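Local coordinates for protein kinase A regulatory subunit, putative (Trypanosoma cruzi, PDB 6FTF), which probably restrains the catalytic subunit of a cAMP-independent protein kinase A, carrying two cyclic-nucleotide-binding domains that here each hold a nucleoside analogue, at residues Y172-E184 / T256-P270. Sequence-based numbering, arbitrary orientation.
With 7CI (7-cyano-7-deazainosine), chain F.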
ATOM      1  N   TYR A 172     -12.207   1.242   6.144  1.00 11.35           N
ATOM      2  CA  TYR A 172     -10.994   0.533   6.553  1.00  9.05           C
ATOM      3  C   TYR A 172     -10.031   0.428   5.386  1.00  8.35           C
ATOM      4  O   TYR A 172      -8.840   0.685   5.536  1.00  8.41           O
ATOM      5  CB  TYR A 172     -11.340  -0.865   7.079  1.00 10.16           C
ATOM      6  CG  TYR A 172     -10.149  -1.618   7.635  1.00  8.71           C
ATOM      7  CD1 TYR A 172      -9.352  -2.422   6.821  1.00 10.58           C
ATOM      8  CD2 TYR A 172      -9.799  -1.522   8.977  1.00  9.15           C
ATOM      9  CE1 TYR A 172      -8.256  -3.110   7.328  1.00 10.46           C
ATOM     10  CE2 TYR A 172      -8.709  -2.206   9.486  1.00  8.99           C
ATOM     11  CZ  TYR A 172      -7.943  -2.984   8.648  1.00  8.87           C
ATOM     12  OH  TYR A 172      -6.855  -3.687   9.124  1.00 11.55           O
ATOM     13  N   GLU A 173     -10.531   0.005   4.236  1.00  8.73           N
ATOM     14  CA  GLU A 173      -9.669  -0.174   3.072  1.00  8.71           C
ATOM     15  C   GLU A 173      -9.183   1.153   2.505  1.00  7.34           C
ATOM     16  O   GLU A 173      -8.053   1.252   2.027  1.00  8.47           O
ATOM     17  CB  GLU A 173     -10.404  -0.977   2.006  1.00  9.57           C
ATOM     18  CG  GLU A 173     -10.630  -2.410   2.403  1.00 11.43           C
ATOM     19  CD  GLU A 173     -11.548  -3.155   1.453  1.00 16.42           C
ATOM     20  OE1 GLU A 173     -12.583  -2.574   1.038  1.00 17.09           O
ATOM     21  OE2 GLU A 173     -11.228  -4.336   1.144  1.00 20.56           O
ATOM     22  N   LYS A 174     -10.019   2.186   2.526  1.00  8.18           N
ATOM     23  CA  LYS A 174      -9.557   3.508   2.111  1.00  8.43           C
ATOM     24  C   LYS A 174      -8.444   4.015   3.019  1.00  7.81           C
ATOM     25  O   LYS A 174      -7.472   4.614   2.558  1.00  8.66           O
ATOM     26  CB  LYS A 174     -10.727   4.498   2.077  1.00  9.06           C
ATOM     27  CG  LYS A 174     -11.747   4.205   0.977  1.00 11.50           C
ATOM     28  CD  LYS A 174     -12.779   5.322   0.851  1.00 12.50           C
ATOM     29  CE  LYS A 174     -13.878   5.026  -0.162  1.00 15.35           C
ATOM     30  NZ  LYS A 174     -15.075   4.470   0.499  1.00 15.84           N
ATOM     31  N   LEU A 175      -8.567   3.771   4.319  1.00  8.30           N
ATOM     32  CA  LEU A 175      -7.527   4.196   5.253  1.00  8.05           C
ATOM     33  C   LEU A 175      -6.244   3.396   5.062  1.00  7.86           C
ATOM     34  O   LEU A 175      -5.147   3.945   5.231  1.00  8.82           O
ATOM     35  CB  LEU A 175      -8.027   4.072   6.679  1.00  9.39           C
ATOM     36  CG  LEU A 175      -9.137   5.083   6.993  1.00 10.11           C
ATOM     37  CD1 LEU A 175      -9.882   4.651   8.232  1.00 12.78           C
ATOM     38  CD2 LEU A 175      -8.587   6.500   7.144  1.00 10.60           C
ATOM     39  N   GLN A 176      -6.362   2.119   4.692  1.00  8.05           N
ATOM     40  CA  GLN A 176      -5.192   1.300   4.367  1.00  8.39           C
ATOM     41  C   GLN A 176      -4.448   1.864   3.160  1.00  9.44           C
ATOM     42  O   GLN A 176      -3.212   1.868   3.128  1.00 10.17           O
ATOM     43  CB  GLN A 176      -5.656  -0.140   4.134  1.00 10.37           C
ATOM     44  CG  GLN A 176      -4.671  -1.156   3.649  1.00 12.56           C
ATOM     45  CD  GLN A 176      -5.283  -2.529   3.717  1.00 15.74           C
ATOM     46  OE1 GLN A 176      -6.096  -2.922   2.861  1.00 18.99           O
ATOM     47  NE2 GLN A 176      -4.968  -3.232   4.765  1.00 15.63           N
ATOM     48  N   LEU A 177      -5.178   2.364   2.166  1.00  8.93           N
ATOM     49  CA  LEU A 177      -4.546   3.073   1.059  1.00  8.49           C
ATOM     50  C   LEU A 177      -3.874   4.351   1.557  1.00  8.08           C
ATOM     51  O   LEU A 177      -2.729   4.651   1.198  1.00  8.66           O
ATOM     52  CB  LEU A 177      -5.592   3.346  -0.023  1.00  9.27           C
ATOM     53  CG  LEU A 177      -5.134   4.236  -1.163  1.00  9.84           C
ATOM     54  CD1 LEU A 177      -3.956   3.663  -1.926  1.00 11.36           C
ATOM     55  CD2 LEU A 177      -6.292   4.484  -2.090  1.00 11.90           C
ATOM     56  N   ALA A 178      -4.584   5.135   2.369  1.00  7.82           N
ATOM     57  CA  ALA A 178      -4.025   6.389   2.868  1.00  8.35           C
ATOM     58  C   ALA A 178      -2.693   6.166   3.578  1.00  8.06           C
ATOM     59  O   ALA A 178      -1.788   7.016   3.501  1.00  8.57           O
ATOM     60  CB  ALA A 178      -5.002   7.075   3.821  1.00  8.10           C
ATOM     61  N   ASP A 179      -2.561   5.047   4.309  1.00  8.18           N
ATOM     62  CA  ASP A 179      -1.328   4.735   5.034  1.00  8.45           C
ATOM     63  C   ASP A 179      -0.107   4.723   4.121  1.00  7.51           C
ATOM     64  O   ASP A 179       1.011   4.915   4.596  1.00  9.21           O
ATOM     65  CB  ASP A 179      -1.443   3.343   5.677  1.00  8.48           C
ATOM     66  CG  ASP A 179      -2.296   3.301   6.933  1.00  8.35           C
ATOM     67  OD1 ASP A 179      -2.329   4.302   7.687  1.00 10.29           O
ATOM     68  OD2 ASP A 179      -2.918   2.238   7.176  1.00 10.35           O
ATOM     69  N   ALA A 180      -0.291   4.443   2.836  1.00  7.98           N
ATOM     70  CA  ALA A 180       0.797   4.276   1.876  1.00  8.64           C
ATOM     71  C   ALA A 180       0.956   5.472   0.944  1.00  8.33           C
ATOM     72  O   ALA A 180       1.814   5.429   0.054  1.00 10.06           O
ATOM     73  CB  ALA A 180       0.593   2.995   1.060  1.00  9.63           C
ATOM     74  N   LEU A 181       0.188   6.548   1.123  1.00  7.92           N
ATOM     75  CA  LEU A 181       0.228   7.681   0.205  1.00  7.46           C
ATOM     76  C   LEU A 181       1.112   8.801   0.727  1.00  8.84           C
ATOM     77  O   LEU A 181       1.185   9.067   1.929  1.00  8.70           O
ATOM     78  CB  LEU A 181      -1.170   8.247  -0.034  1.00  8.96           C
ATOM     79  CG  LEU A 181      -2.150   7.340  -0.764  1.00  8.42           C
ATOM     80  CD1 LEU A 181      -3.516   7.997  -0.808  1.00  8.93           C
ATOM     81  CD2 LEU A 181      -1.685   7.013  -2.155  1.00  9.54           C
ATOM     82  N   SER A 182       1.759   9.476  -0.214  1.00  8.52           N
ATOM     83  CA  SER A 182       2.395  10.760   0.019  1.00  9.09           C
ATOM     84  C   SER A 182       1.952  11.694  -1.090  1.00  9.45           C
ATOM     85  O   SER A 182       1.261  11.284  -2.016  1.00 10.45           O
ATOM     86  CB  SER A 182       3.925  10.641   0.081  1.00 10.31           C
ATOM     87  OG  SER A 182       4.448  10.219  -1.161  1.00 13.64           O
ATOM     88  N   SER A 183       2.285  12.963  -0.968  1.00  9.24           N
ATOM     89  CA  SER A 183       1.837  13.954  -1.939  1.00 10.73           C
ATOM     90  C   SER A 183       3.015  14.477  -2.755  1.00 10.95           C
ATOM     91  O   SER A 183       4.134  14.592  -2.254  1.00 12.88           O
ATOM     92  CB  SER A 183       1.133  15.120  -1.247  1.00 13.30           C
ATOM     93  OG  SER A 183      -0.055  14.660  -0.613  1.00 15.86           O
ATOM     94  N   GLU A 184       2.758  14.811  -4.014  1.00 10.02           N
ATOM     95  CA  GLU A 184       3.766  15.447  -4.848  1.00 10.16           C
ATOM     96  C   GLU A 184       3.051  16.403  -5.778  1.00  9.86           C
ATOM     97  O   GLU A 184       2.004  16.061  -6.341  1.00 11.40           O
ATOM     98  CB  GLU A 184       4.565  14.416  -5.645  1.00 12.08           C
ATOM     99  CG  GLU A 184       5.716  15.070  -6.385  1.00 15.30           C
ATOM    100  CD  GLU A 184       6.698  14.092  -6.993  1.00 13.90           C
ATOM    101  OE1 GLU A 184       7.746  14.563  -7.495  1.00 18.84           O
ATOM    102  OE2 GLU A 184       6.440  12.872  -6.992  1.00 16.40           O
ATOM    103  N   THR A 256      -0.788  15.543  -6.724  1.00  8.32           N
ATOM    104  CA  THR A 256      -1.051  14.110  -6.740  1.00  8.46           C
ATOM    105  C   THR A 256      -0.886  13.509  -5.353  1.00  8.35           C
ATOM    106  O   THR A 256      -0.128  14.008  -4.516  1.00 10.07           O
ATOM    107  CB  THR A 256      -0.099  13.331  -7.679  1.00  8.93           C
ATOM    108  OG1 THR A 256       1.244  13.375  -7.186  1.00 10.14           O
ATOM    109  CG2 THR A 256      -0.131  13.867  -9.096  1.00 10.16           C
ATOM    110  N   ALA A 257      -1.602  12.404  -5.150  1.00  8.02           N
ATOM    111  CA  ALA A 257      -1.283  11.428  -4.122  1.00  7.80           C
ATOM    112  C   ALA A 257      -0.568  10.284  -4.819  1.00  8.73           C
ATOM    113  O   ALA A 257      -0.991   9.853  -5.891  1.00 11.47           O
ATOM    114  CB  ALA A 257      -2.538  10.910  -3.420  1.00  9.36           C
ATOM    115  N   LYS A 258       0.506   9.804  -4.216  1.00  8.83           N
ATOM    116  CA  LYS A 258       1.488   8.924  -4.838  0.61 11.44           C
ATOM    117  C   LYS A 258       1.589   7.633  -4.032  1.00  9.03           C
ATOM    118  O   LYS A 258       1.740   7.676  -2.802  1.00  9.93           O
ATOM    119  CB  LYS A 258       2.819   9.708  -4.791  0.61 14.97           C
ATOM    120  CG  LYS A 258       4.066   9.102  -5.371  0.61 13.97           C
ATOM    121  CD  LYS A 258       5.194  10.121  -5.290  0.61 10.60           C
ATOM    122  CE  LYS A 258       6.465   9.604  -5.954  0.61 15.97           C
ATOM    123  NZ  LYS A 258       7.557  10.598  -5.896  0.61 17.00           N
ATOM    124  N   LEU A 259       1.535   6.493  -4.723  1.00  9.88           N
ATOM    125  CA  LEU A 259       1.612   5.163  -4.136  1.00  9.88           C
ATOM    126  C   LEU A 259       2.751   4.376  -4.780  1.00  9.75           C
ATOM    127  O   LEU A 259       2.842   4.303  -6.008  1.00 10.21           O
ATOM    128  CB  LEU A 259       0.303   4.452  -4.443  1.00 10.57           C
ATOM    129  CG  LEU A 259       0.197   3.020  -3.965  1.00 12.09           C
ATOM    130  CD1 LEU A 259       0.110   2.938  -2.448  1.00 11.18           C
ATOM    131  CD2 LEU A 259      -1.002   2.328  -4.589  1.00 12.75           C
ATOM    132  N   ASN A 260       3.601   3.769  -3.967  1.00  9.04           N
ATOM    133  CA  ASN A 260       4.658   2.929  -4.509  1.00  9.10           C
ATOM    134  C   ASN A 260       4.146   1.549  -4.907  1.00  9.07           C
ATOM    135  O   ASN A 260       3.280   0.967  -4.260  1.00  8.71           O
ATOM    136  CB  ASN A 260       5.798   2.796  -3.501  1.00 10.38           C
ATOM    137  CG  ASN A 260       7.045   2.196  -4.122  1.00 10.75           C
ATOM    138  OD1 ASN A 260       7.265   0.986  -4.084  1.00 11.04           O
ATOM    139  ND2 ASN A 260       7.834   3.031  -4.760  1.00 14.73           N
ATOM    140  N   ARG A 261       4.767   1.005  -5.955  1.00  8.65           N
ATOM    141  CA  ARG A 261       4.407  -0.309  -6.469  1.00  8.62           C
ATOM    142  C   ARG A 261       4.451  -1.388  -5.398  1.00  8.73           C
ATOM    143  O   ARG A 261       3.665  -2.325  -5.457  1.00  9.57           O
ATOM    144  CB  ARG A 261       5.331  -0.661  -7.636  1.00  9.95           C
ATOM    145  CG  ARG A 261       4.907  -1.846  -8.441  1.00  9.97           C
ATOM    146  CD  ARG A 261       5.811  -1.982  -9.641  1.00 11.05           C
ATOM    147  NE  ARG A 261       5.430  -3.101 -10.476  1.00 11.51           N
ATOM    148  CZ  ARG A 261       6.081  -3.441 -11.592  1.00 11.93           C
ATOM    149  NH1 ARG A 261       7.133  -2.743 -11.996  1.00 14.18           N
ATOM    150  NH2 ARG A 261       5.683  -4.492 -12.289  1.00 12.45           N
ATOM    151  N   ARG A 262       5.354  -1.277  -4.424  1.00  8.79           N
ATOM    152  CA  ARG A 262       5.447  -2.325  -3.408  1.00  8.97           C
ATOM    153  C   ARG A 262       4.191  -2.430  -2.554  1.00  9.22           C
ATOM    154  O   ARG A 262       3.977  -3.474  -1.928  1.00 11.41           O
ATOM    155  CB  ARG A 262       6.681  -2.133  -2.523  1.00 11.55           C
ATOM    156  CG  ARG A 262       6.688  -0.885  -1.675  1.00 13.87           C
ATOM    157  CD  ARG A 262       8.115  -0.505  -1.220  1.00 16.51           C
ATOM    158  NE  ARG A 262       8.231   0.826  -0.591  1.00 17.23           N
ATOM    159  CZ  ARG A 262       8.319   1.052   0.721  1.00 16.62           C
ATOM    160  NH1 ARG A 262       8.282   0.050   1.593  1.00 17.96           N
ATOM    161  NH2 ARG A 262       8.441   2.287   1.175  1.00 18.21           N
ATOM    162  N   HIS A 263       3.362  -1.386  -2.523  1.00  8.81           N
ATOM    163  CA  HIS A 263       2.136  -1.378  -1.739  1.00  9.96           C
ATOM    164  C   HIS A 263       0.899  -1.585  -2.589  1.00 10.05           C
ATOM    165  O   HIS A 263      -0.213  -1.623  -2.052  1.00 12.32           O
ATOM    166  CB  HIS A 263       2.037  -0.064  -0.987  1.00  9.47           C
ATOM    167  CG  HIS A 263       3.157   0.142  -0.030  1.00  9.97           C
ATOM    168  ND1 HIS A 263       3.964   1.251  -0.056  1.00 10.25           N
ATOM    169  CD2 HIS A 263       3.643  -0.662   0.954  1.00  9.81           C
ATOM    170  CE1 HIS A 263       4.884   1.144   0.888  1.00  9.79           C
ATOM    171  NE2 HIS A 263       4.716  -0.017   1.506  1.00 10.94           N
ATOM    172  N   PHE A 264       1.054  -1.772  -3.896  1.00  9.81           N
ATOM    173  CA  PHE A 264      -0.093  -1.832  -4.797  1.00 10.23           C
ATOM    174  C   PHE A 264      -1.005  -3.000  -4.464  1.00 10.81           C
ATOM    175  O   PHE A 264      -2.224  -2.841  -4.376  1.00 11.11           O
ATOM    176  CB  PHE A 264       0.421  -1.921  -6.235  1.00 11.39           C
ATOM    177  CG  PHE A 264      -0.647  -2.068  -7.273  1.00 11.56           C
ATOM    178  CD1 PHE A 264      -1.499  -1.022  -7.570  1.00 13.72           C
ATOM    179  CD2 PHE A 264      -0.759  -3.239  -8.003  1.00 12.17           C
ATOM    180  CE1 PHE A 264      -2.466  -1.149  -8.550  1.00 14.21           C
ATOM    181  CE2 PHE A 264      -1.713  -3.362  -8.995  1.00 13.70           C
ATOM    182  CZ  PHE A 264      -2.571  -2.314  -9.260  1.00 15.88           C
ATOM    183  N   GLU A 265      -0.436  -4.196  -4.316  1.00 12.61           N
ATOM    184  CA  GLU A 265      -1.256  -5.372  -4.051  1.00 13.09           C
ATOM    185  C   GLU A 265      -2.067  -5.199  -2.773  1.00 13.22           C
ATOM    186  O   GLU A 265      -3.281  -5.450  -2.749  1.00 13.66           O
ATOM    187  CB  GLU A 265      -0.361  -6.610  -3.958  1.00 17.38           C
ATOM    188  CG  GLU A 265      -1.129  -7.905  -3.791  1.00 54.20           C
ATOM    189  CD  GLU A 265      -2.000  -8.205  -4.995  1.00 80.82           C
ATOM    190  OE1 GLU A 265      -1.560  -7.915  -6.129  1.00 81.69           O
ATOM    191  OE2 GLU A 265      -3.124  -8.721  -4.811  1.00 81.85           O
ATOM    192  N   MET A 266      -1.424  -4.744  -1.701  1.00 11.55           N
ATOM    193  CA  MET A 266      -2.132  -4.651  -0.430  0.57 13.27           C
ATOM    194  C   MET A 266      -3.243  -3.618  -0.489  0.88 13.25           C
ATOM    195  O   MET A 266      -4.347  -3.860   0.010  0.85 15.63           O
ATOM    196  CB  MET A 266      -1.188  -4.349   0.733  0.57 13.69           C
ATOM    197  CG  MET A 266      -1.937  -4.173   2.059  0.57 12.11           C
ATOM    198  SD  MET A 266      -0.904  -4.368   3.538  0.57 10.86           S
ATOM    199  CE  MET A 266      -1.969  -3.545   4.681  0.57 27.08           C
ATOM    200  N   CYS A 267      -2.983  -2.464  -1.074  1.00 12.18           N
ATOM    201  CA  CYS A 267      -3.888  -1.309  -1.015  0.66 12.91           C
ATOM    202  C   CYS A 267      -4.977  -1.374  -2.072  0.93 12.96           C
ATOM    203  O   CYS A 267      -6.111  -0.934  -1.858  0.84 13.15           O
ATOM    204  CB  CYS A 267      -3.108  -0.034  -1.318  0.66 12.94           C
ATOM    205  SG  CYS A 267      -1.946   0.406  -0.081  0.66 14.60           S
ATOM    206  N   LEU A 268      -4.600  -1.820  -3.265  1.00 13.74           N
ATOM    207  CA  LEU A 268      -5.492  -1.725  -4.408  1.00 14.93           C
ATOM    208  C   LEU A 268      -5.879  -3.078  -4.965  1.00 14.56           C
ATOM    209  O   LEU A 268      -6.654  -3.138  -5.924  1.00 15.59           O
ATOM    210  CB  LEU A 268      -4.902  -0.830  -5.502  1.00 14.21           C
ATOM    211  CG  LEU A 268      -4.771   0.646  -5.123  1.00 12.89           C
ATOM    212  CD1 LEU A 268      -4.232   1.421  -6.299  1.00 14.79           C
ATOM    213  CD2 LEU A 268      -6.097   1.251  -4.652  1.00 13.82           C
ATOM    214  N   GLY A 269      -5.420  -4.167  -4.346  1.00 16.58           N
ATOM    215  CA  GLY A 269      -5.841  -5.494  -4.717  1.00 16.51           C
ATOM    216  C   GLY A 269      -7.336  -5.604  -4.938  1.00 17.51           C
ATOM    217  O   GLY A 269      -7.800  -6.183  -5.928  1.00 17.81           O
ATOM    218  N   PRO A 270      -8.134  -5.042  -4.026  1.00 17.27           N
ATOM    219  CA  PRO A 270      -9.595  -5.150  -4.174  1.00 19.40           C
ATOM    220  C   PRO A 270     -10.171  -4.400  -5.375  1.00 19.61           C
ATOM    221  O   PRO A 270     -11.336  -4.640  -5.728  1.00 23.19           O
ATOM    222  CB  PRO A 270     -10.135  -4.594  -2.848  1.00 26.35           C
ATOM    223  CG  PRO A 270      -9.005  -4.732  -1.892  1.00 26.80           C
ATOM    224  CD  PRO A 270      -7.755  -4.525  -2.698  1.00 23.71           C
TER
HETATM  225  C1  7CI F 605      -8.805  -6.075  12.177  1.00 11.60           C
HETATM  226  N1  7CI F 605     -10.080  -5.360  11.857  1.00 11.23           N
HETATM  227  O1  7CI F 605      -9.017  -6.877  13.329  1.00 10.93           O
HETATM  228  C2  7CI F 605     -10.537  -5.167  10.618  1.00 11.02           C
HETATM  229  N2  7CI F 605      -9.993  -5.495   9.419  1.00 12.11           N
HETATM  230  O2  7CI F 605      -6.514  -5.673  12.094  1.00 11.22           O
HETATM  231  C3  7CI F 605     -10.662  -5.152   8.304  1.00 11.97           C
HETATM  232  N3  7CI F 605     -11.891  -4.483   8.383  1.00 13.86           N
HETATM  233  O3  7CI F 605      -6.554  -4.654  14.503  1.00 10.94           O
HETATM  234  C4  7CI F 605     -12.445  -4.146   9.577  1.00 13.00           C
HETATM  235  N4  7CI F 605     -14.109  -3.174  13.281  1.00 23.08           N
HETATM  236  C5  7CI F 605     -11.784  -4.479  10.760  1.00 12.99           C
HETATM  237  O5  7CI F 605     -13.552  -3.533   9.551  1.00 18.63           O
HETATM  238  C6  7CI F 605     -12.055  -4.302  12.170  1.00 13.23           C
HETATM  239  C7  7CI F 605     -10.948  -4.899  12.792  1.00 12.93           C
HETATM  240  C8  7CI F 605     -13.179  -3.687  12.777  1.00 17.72           C
HETATM  241  C9  7CI F 605      -7.715  -5.162  12.505  1.00 10.24           C
HETATM  242  C10 7CI F 605      -7.807  -5.055  13.936  1.00 10.19           C
HETATM  243  C11 7CI F 605      -8.126  -6.478  14.347  1.00 10.57           C
HETATM  244  C12 7CI F 605      -8.821  -6.594  15.777  1.00 11.42           C
HETATM  245  O4  7CI F 605      -9.881  -5.667  15.874  1.00 11.79           O
HETATM  246  O   HOH W   1      -6.974  -1.024   0.807  1.00 13.95           O
HETATM  247  O   HOH W   2       3.632   3.786  -1.073  1.00  9.53           O
HETATM  248  O   HOH W   3       4.354   7.580  -1.597  1.00 16.71           O
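The carbonyl oxygen of E184 is gripped twice by one residue: T256 N donates to E184 O at 2.9 Å, and T256 OG1 reaches the same oxygen from the opposite face of the carbonyl plane. T256 OG1 lies between its own backbone N and carbonyl carbon (chi1 67°), which sets the hydroxyl beside the pairing N-H. The return bond, E184 N to T256 O, completes an antiparallel hydrogen-bonded pair; S182 and K258 form the next one. On the face these residues share, K258, in the conformer given, runs fully extended until NZ meets E184 OE2 at 2.8 Å, a salt bridge entering 38° out of the carboxylate plane. Water 3 links S182 OG with K258 O.

Beyond the paired strands apolar contacts dominate, with a water bridge among them. A180 CB sits 3.5 Å from L259 CD1 and also touches H263 CB, while water 2 joins A180 O, N260 N and H263 ND1, meeting the imidazole at its edge. L177, with CG anti to the backbone N, places CD1 3.8 Å from C267 CB and CD2 against L268 CD2.

Helix segments 172-178 and 264-268 run roughly antiparallel (147°), their axes approaching to 8.9 Å. Y172, hydrogen-bonded to E111 and K103, lays its ring face over 7CI, with CE1 3.3 Å from 7CI C3, so helix 171-178 probably links the first ligand pocket to the second domain's beta barrel. There, strand 181-186 is an outermost strand beside 254-260, whose other neighbour is 201-205, and L181 packs on Y156 of helix 149-160.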